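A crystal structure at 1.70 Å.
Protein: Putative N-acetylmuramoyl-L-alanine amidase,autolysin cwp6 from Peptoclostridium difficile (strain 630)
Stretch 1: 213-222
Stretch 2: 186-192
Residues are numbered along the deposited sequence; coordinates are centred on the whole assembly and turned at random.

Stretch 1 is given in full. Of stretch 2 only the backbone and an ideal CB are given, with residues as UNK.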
ATOM      1  N   ASP A 213      -7.104 -24.151 -11.227  1.00 43.88           N
ATOM      2  CA  ASP A 213      -7.560 -25.472 -11.716  1.00 45.46           C
ATOM      3  C   ASP A 213      -6.418 -26.507 -11.484  1.00 42.42           C
ATOM      4  O   ASP A 213      -5.359 -26.114 -10.974  1.00 38.65           O
ATOM      5  CB  ASP A 213      -8.022 -25.395 -13.201  1.00 47.58           C
ATOM      6  CG  ASP A 213      -6.965 -25.011 -14.225  1.00 51.42           C
ATOM      7  OD1 ASP A 213      -5.754 -24.947 -13.861  1.00 49.58           O
ATOM      8  OD2 ASP A 213      -7.342 -24.784 -15.405  1.00 53.80           O
ATOM      9  N   ASP A 214      -6.595 -27.799 -11.866  1.00 41.28           N
ATOM     10  CA  ASP A 214      -5.553 -28.792 -11.542  1.00 46.36           C
ATOM     11  C   ASP A 214      -4.245 -28.525 -12.202  1.00 48.28           C
ATOM     12  O   ASP A 214      -3.223 -29.102 -11.812  1.00 45.51           O
ATOM     13  CB  ASP A 214      -6.014 -30.229 -11.815  1.00 51.50           C
ATOM     14  CG  ASP A 214      -6.420 -30.491 -13.244  1.00 63.69           C
ATOM     15  OD1 ASP A 214      -7.107 -31.508 -13.483  1.00 64.06           O
ATOM     16  OD2 ASP A 214      -6.057 -29.671 -14.133  1.00 66.83           O
ATOM     17  N   GLY A 215      -4.240 -27.623 -13.194  1.00 46.89           N
ATOM     18  CA  GLY A 215      -2.983 -27.259 -13.824  1.00 44.64           C
ATOM     19  C   GLY A 215      -2.153 -26.417 -12.871  1.00 45.38           C
ATOM     20  O   GLY A 215      -0.933 -26.437 -12.938  1.00 44.84           O
ATOM     21  N   SER A 216      -2.830 -25.668 -11.952  1.00 42.93           N
ATOM     22  CA  SER A 216      -2.138 -24.806 -10.967  1.00 41.12           C
ATOM     23  C   SER A 216      -1.761 -25.594  -9.697  1.00 37.27           C
ATOM     24  O   SER A 216      -0.609 -25.583  -9.243  1.00 37.94           O
ATOM     25  CB  SER A 216      -3.042 -23.638 -10.602  1.00 41.47           C
ATOM     26  OG  SER A 216      -2.261 -22.723  -9.853  1.00 50.42           O
ATOM     27  N   VAL A 217      -2.752 -26.289  -9.160  1.00 36.41           N
ATOM     28  CA  VAL A 217      -2.562 -27.140  -7.981  1.00 36.11           C
ATOM     29  C   VAL A 217      -3.226 -28.477  -8.326  1.00 29.46           C
ATOM     30  O   VAL A 217      -4.455 -28.566  -8.395  1.00 32.31           O
ATOM     31  CB  VAL A 217      -3.177 -26.483  -6.714  1.00 31.71           C
ATOM     32  CG1 VAL A 217      -2.867 -27.380  -5.494  1.00 31.47           C
ATOM     33  CG2 VAL A 217      -2.582 -25.070  -6.523  1.00 28.31           C
ATOM     34  N   SER A 218      -2.414 -29.486  -8.523  1.00 33.95           N
ATOM     35  CA  SER A 218      -2.881 -30.813  -9.002  1.00 37.85           C
ATOM     36  C   SER A 218      -3.403 -31.739  -7.915  1.00 39.80           C
ATOM     37  O   SER A 218      -3.326 -31.429  -6.723  1.00 38.92           O
ATOM     38  CB  SER A 218      -1.714 -31.527  -9.688  1.00 35.69           C
ATOM     39  OG  SER A 218      -0.853 -32.104  -8.731  1.00 33.90           O
ATOM     40  N   GLN A 219      -3.923 -32.893  -8.335  1.00 39.35           N
ATOM     41  CA  GLN A 219      -4.397 -33.913  -7.416  1.00 40.43           C
ATOM     42  C   GLN A 219      -3.228 -34.407  -6.571  1.00 39.04           C
ATOM     43  O   GLN A 219      -3.433 -34.923  -5.476  1.00 39.13           O
ATOM     44  CB  GLN A 219      -4.965 -35.104  -8.218  1.00 46.06           C
ATOM     45  CG  GLN A 219      -5.376 -36.265  -7.293  1.00 59.28           C
ATOM     46  CD  GLN A 219      -6.300 -35.855  -6.135  1.00 65.42           C
ATOM     47  OE1 GLN A 219      -7.226 -35.026  -6.280  1.00 68.37           O
ATOM     48  NE2 GLN A 219      -6.035 -36.404  -4.948  1.00 62.71           N
ATOM     49  N   LYS A 220      -1.996 -34.298  -7.080  1.00 35.33           N
ATOM     50  CA  LYS A 220      -0.874 -34.779  -6.282  1.00 35.86           C
ATOM     51  C   LYS A 220      -0.717 -33.859  -5.076  1.00 36.77           C
ATOM     52  O   LYS A 220      -0.388 -34.332  -3.991  1.00 35.05           O
ATOM     53  CB  LYS A 220       0.441 -34.764  -7.063  1.00 39.25           C
ATOM     54  CG  LYS A 220       0.369 -35.556  -8.371  1.00 46.43           C
ATOM     55  CD  LYS A 220       1.729 -36.166  -8.694  1.00 51.84           C
ATOM     56  CE  LYS A 220       1.633 -37.025  -9.966  1.00 56.68           C
ATOM     57  NZ  LYS A 220       2.955 -37.590 -10.330  1.00 59.53           N
ATOM     58  N   ALA A 221      -0.916 -32.541  -5.284  1.00 33.67           N
ATOM     59  CA  ALA A 221      -0.844 -31.654  -4.124  1.00 31.01           C
ATOM     60  C   ALA A 221      -2.078 -31.938  -3.266  1.00 27.30           C
ATOM     61  O   ALA A 221      -1.964 -31.906  -2.042  1.00 30.42           O
ATOM     62  CB  ALA A 221      -0.819 -30.175  -4.564  1.00 29.36           C
ATOM     63  N   VAL A 222      -3.236 -32.202  -3.853  1.00 26.59           N
ATOM     64  CA  VAL A 222      -4.401 -32.461  -3.036  1.00 29.83           C
ATOM     65  C   VAL A 222      -4.094 -33.647  -2.108  1.00 33.98           C
ATOM     66  O   VAL A 222      -4.431 -33.569  -0.930  1.00 30.44           O
ATOM     67  CB  VAL A 222      -5.641 -32.714  -3.896  1.00 32.36           C
ATOM     68  CG1 VAL A 222      -6.797 -33.204  -3.044  1.00 32.10           C
ATOM     69  CG2 VAL A 222      -6.032 -31.424  -4.643  1.00 36.53           C
ATOM     70  N   UNK A 186       0.553 -21.525   1.090  1.00 20.01           N
ATOM     71  CA  UNK A 186       1.020 -21.792  -0.268  1.00 21.94           C
ATOM     72  C   UNK A 186       1.439 -23.227  -0.558  1.00 23.59           C
ATOM     73  O   UNK A 186       2.036 -23.896   0.289  1.00 23.76           O
ATOM     74  CB  UNK A 186       2.204 -20.872  -0.571  1.00 21.94           C
ATOM     75  N   UNK A 187       1.146 -23.655  -1.795  1.00 24.79           N
ATOM     76  CA  UNK A 187       1.475 -24.991  -2.285  1.00 26.03           C
ATOM     77  C   UNK A 187       2.351 -24.881  -3.567  1.00 31.60           C
ATOM     78  O   UNK A 187       2.505 -23.790  -4.129  1.00 29.81           O
ATOM     79  CB  UNK A 187       0.196 -25.782  -2.565  1.00 26.03           C
ATOM     80  N   UNK A 188       2.917 -26.029  -3.974  1.00 32.58           N
ATOM     81  CA  UNK A 188       3.611 -26.173  -5.240  1.00 35.37           C
ATOM     82  C   UNK A 188       2.591 -26.897  -6.089  1.00 36.49           C
ATOM     83  O   UNK A 188       1.549 -27.332  -5.571  1.00 33.18           O
ATOM     84  CB  UNK A 188       4.943 -26.917  -5.128  1.00 35.37           C
ATOM     85  N   UNK A 189       2.836 -27.058  -7.385  1.00 33.83           N
ATOM     86  CA  UNK A 189       1.812 -27.706  -8.196  1.00 32.99           C
ATOM     87  C   UNK A 189       1.524 -29.134  -7.781  1.00 31.20           C
ATOM     88  O   UNK A 189       0.355 -29.565  -7.837  1.00 32.39           O
ATOM     89  CB  UNK A 189       2.230 -27.685  -9.668  1.00 32.99           C
ATOM     90  N   UNK A 190       2.560 -29.878  -7.376  1.00 32.22           N
ATOM     91  CA  UNK A 190       2.329 -31.289  -7.049  1.00 40.77           C
ATOM     92  C   UNK A 190       2.690 -31.686  -5.611  1.00 44.38           C
ATOM     93  O   UNK A 190       2.668 -32.868  -5.290  1.00 43.17           O
ATOM     94  CB  UNK A 190       3.131 -32.162  -8.017  1.00 40.77           C
ATOM     95  N   UNK A 191       3.026 -30.730  -4.746  1.00 43.92           N
ATOM     96  CA  UNK A 191       3.379 -31.048  -3.348  1.00 43.97           C
ATOM     97  C   UNK A 191       3.161 -29.836  -2.442  1.00 41.25           C
ATOM     98  O   UNK A 191       2.929 -28.732  -2.949  1.00 37.52           O
ATOM     99  CB  UNK A 191       4.833 -31.514  -3.254  1.00 43.97           C
ATOM    100  N   UNK A 192       3.239 -30.032  -1.125  1.00 36.53           N
ATOM    101  CA  UNK A 192       3.230 -28.893  -0.237  1.00 33.87           C
ATOM    102  C   UNK A 192       4.476 -29.038   0.555  1.00 32.31           C
ATOM    103  O   UNK A 192       4.834 -30.161   0.913  1.00 31.35           O
ATOM    104  CB  UNK A 192       1.981 -28.818   0.644  1.00 33.87           C
TER

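Position 186 lies in a strand, and its ideal CB has no atom of stretch 1 within 5.5 Å. Stretch 1 therefore sets no preference here. The residue is Leu186.

At position 187, still in the strand, CA-to-CB points toward stretch 1, and the ideal CB sits 4.5 Å from Val217 CG1 and 4.9 Å from Ala221 CB. Two methyl groups so near favour an apolar side chain, and a small one would fit. Ala187 is found, its CB 4.5 Å from Val217 CG1 in a loose apolar contact.

Position 188 turns its CA-to-CB bond away from stretch 1, so many residues would serve, polar ones included. It is Asn188, whose ND2 donates to a side-chain oxygen of position 191, while Asn188 N bonds to the carbonyl oxygen of that position, tying the turn together.

The backbone of position 189 does much of the pairing whatever its side chain: its O accepts from Ser218 N at 2.9 Å, nearly straight at 165°, and its CA lies 3.4 Å from Ser216 O in a CA-H...O contact. The CB points sideways, 3.6 Å from Ser216 O and 4.7 Å from Gly215 O. A row of carbonyl oxygens suits a long side chain, perhaps a positively charged one, but Gln or Met could also follow this path. Lys189 adopts an all-t conformation and runs along the loop, bringing CE to 3.1 Å from Gly215 O and 3.9 Å from Asp214 O.

Position 190 also has a sideways CB, 4.0 Å from Ser218 OG and 3.9 Å from Lys220 CB. A hydroxyl at that range invites a short acceptor, so Asp, Asn or Ser would be plausible. Asp190 brings its end nearer, and OD1 accepts from Ser218 OG at 2.5 Å. The same OG caps the helix by accepting from Lys220 N (3.0 Å) and, weakly, from Ala221 N (3.5 Å), so the carboxylate holds the capping serine by its proton.

Position 191 points away, leaving room for many side chains. Asp191 OD2 accepts from Asn188 ND2 at 3.1 Å and Asp191 O from Asn188 N at 2.9 Å; its backbone N, 3.9 Å from Ala221 CB, finds no partner.

Position 192 has a sideways CB with nothing of stretch 1 within 5.5 Å; its extended backbone suits a β-branched residue, among others. The side chain of Ile192 comes no closer than 5.0 Å, from its CG2 to Ala221 O.

Stretch 2 186-192: LANKDDI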
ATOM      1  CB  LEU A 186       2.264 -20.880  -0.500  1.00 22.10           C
ATOM      2  CG  LEU A 186       1.989 -19.390  -0.255  1.00 21.68           C
ATOM      3  CD1 LEU A 186       3.267 -18.600  -0.399  1.00 23.83           C
ATOM      4  CD2 LEU A 186       0.900 -18.889  -1.187  1.00 18.15           C
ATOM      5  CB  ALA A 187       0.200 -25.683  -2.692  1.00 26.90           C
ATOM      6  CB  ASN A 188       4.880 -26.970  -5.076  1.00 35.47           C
ATOM      7  CG  ASN A 188       5.929 -26.121  -4.418  1.00 34.50           C
ATOM      8  OD1 ASN A 188       6.147 -24.981  -4.852  1.00 38.27           O
ATOM      9  ND2 ASN A 188       6.630 -26.560  -3.400  1.00 34.31           N
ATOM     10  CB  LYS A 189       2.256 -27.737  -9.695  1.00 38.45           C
ATOM     11  CG  LYS A 189       1.191 -28.344 -10.583  1.00 45.36           C
ATOM     12  CD  LYS A 189       1.707 -28.594 -11.999  1.00 54.55           C
ATOM     13  CE  LYS A 189       0.574 -29.159 -12.810  1.00 64.99           C
ATOM     14  NZ  LYS A 189       1.032 -29.570 -14.166  1.00 76.18           N
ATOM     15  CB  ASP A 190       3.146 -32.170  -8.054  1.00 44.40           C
ATOM     16  CG  ASP A 190       2.695 -31.961  -9.487  1.00 48.12           C
ATOM     17  OD1 ASP A 190       1.481 -32.078  -9.749  1.00 48.37           O
ATOM     18  OD2 ASP A 190       3.554 -31.660 -10.341  1.00 52.53           O
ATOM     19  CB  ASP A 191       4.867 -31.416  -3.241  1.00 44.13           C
ATOM     20  CG  ASP A 191       5.819 -30.230  -3.530  1.00 55.41           C
ATOM     21  OD1 ASP A 191       6.231 -30.070  -4.699  1.00 56.27           O
ATOM     22  OD2 ASP A 191       6.135 -29.458  -2.582  1.00 56.55           O
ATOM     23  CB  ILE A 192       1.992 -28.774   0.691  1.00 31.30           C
ATOM     24  CG1 ILE A 192       1.651 -30.166   1.363  1.00 32.43           C
ATOM     25  CG2 ILE A 192       0.827 -28.253  -0.118  1.00 30.02           C
ATOM     26  CD1 ILE A 192       0.647 -30.020   2.558  1.00 29.48           C
TER
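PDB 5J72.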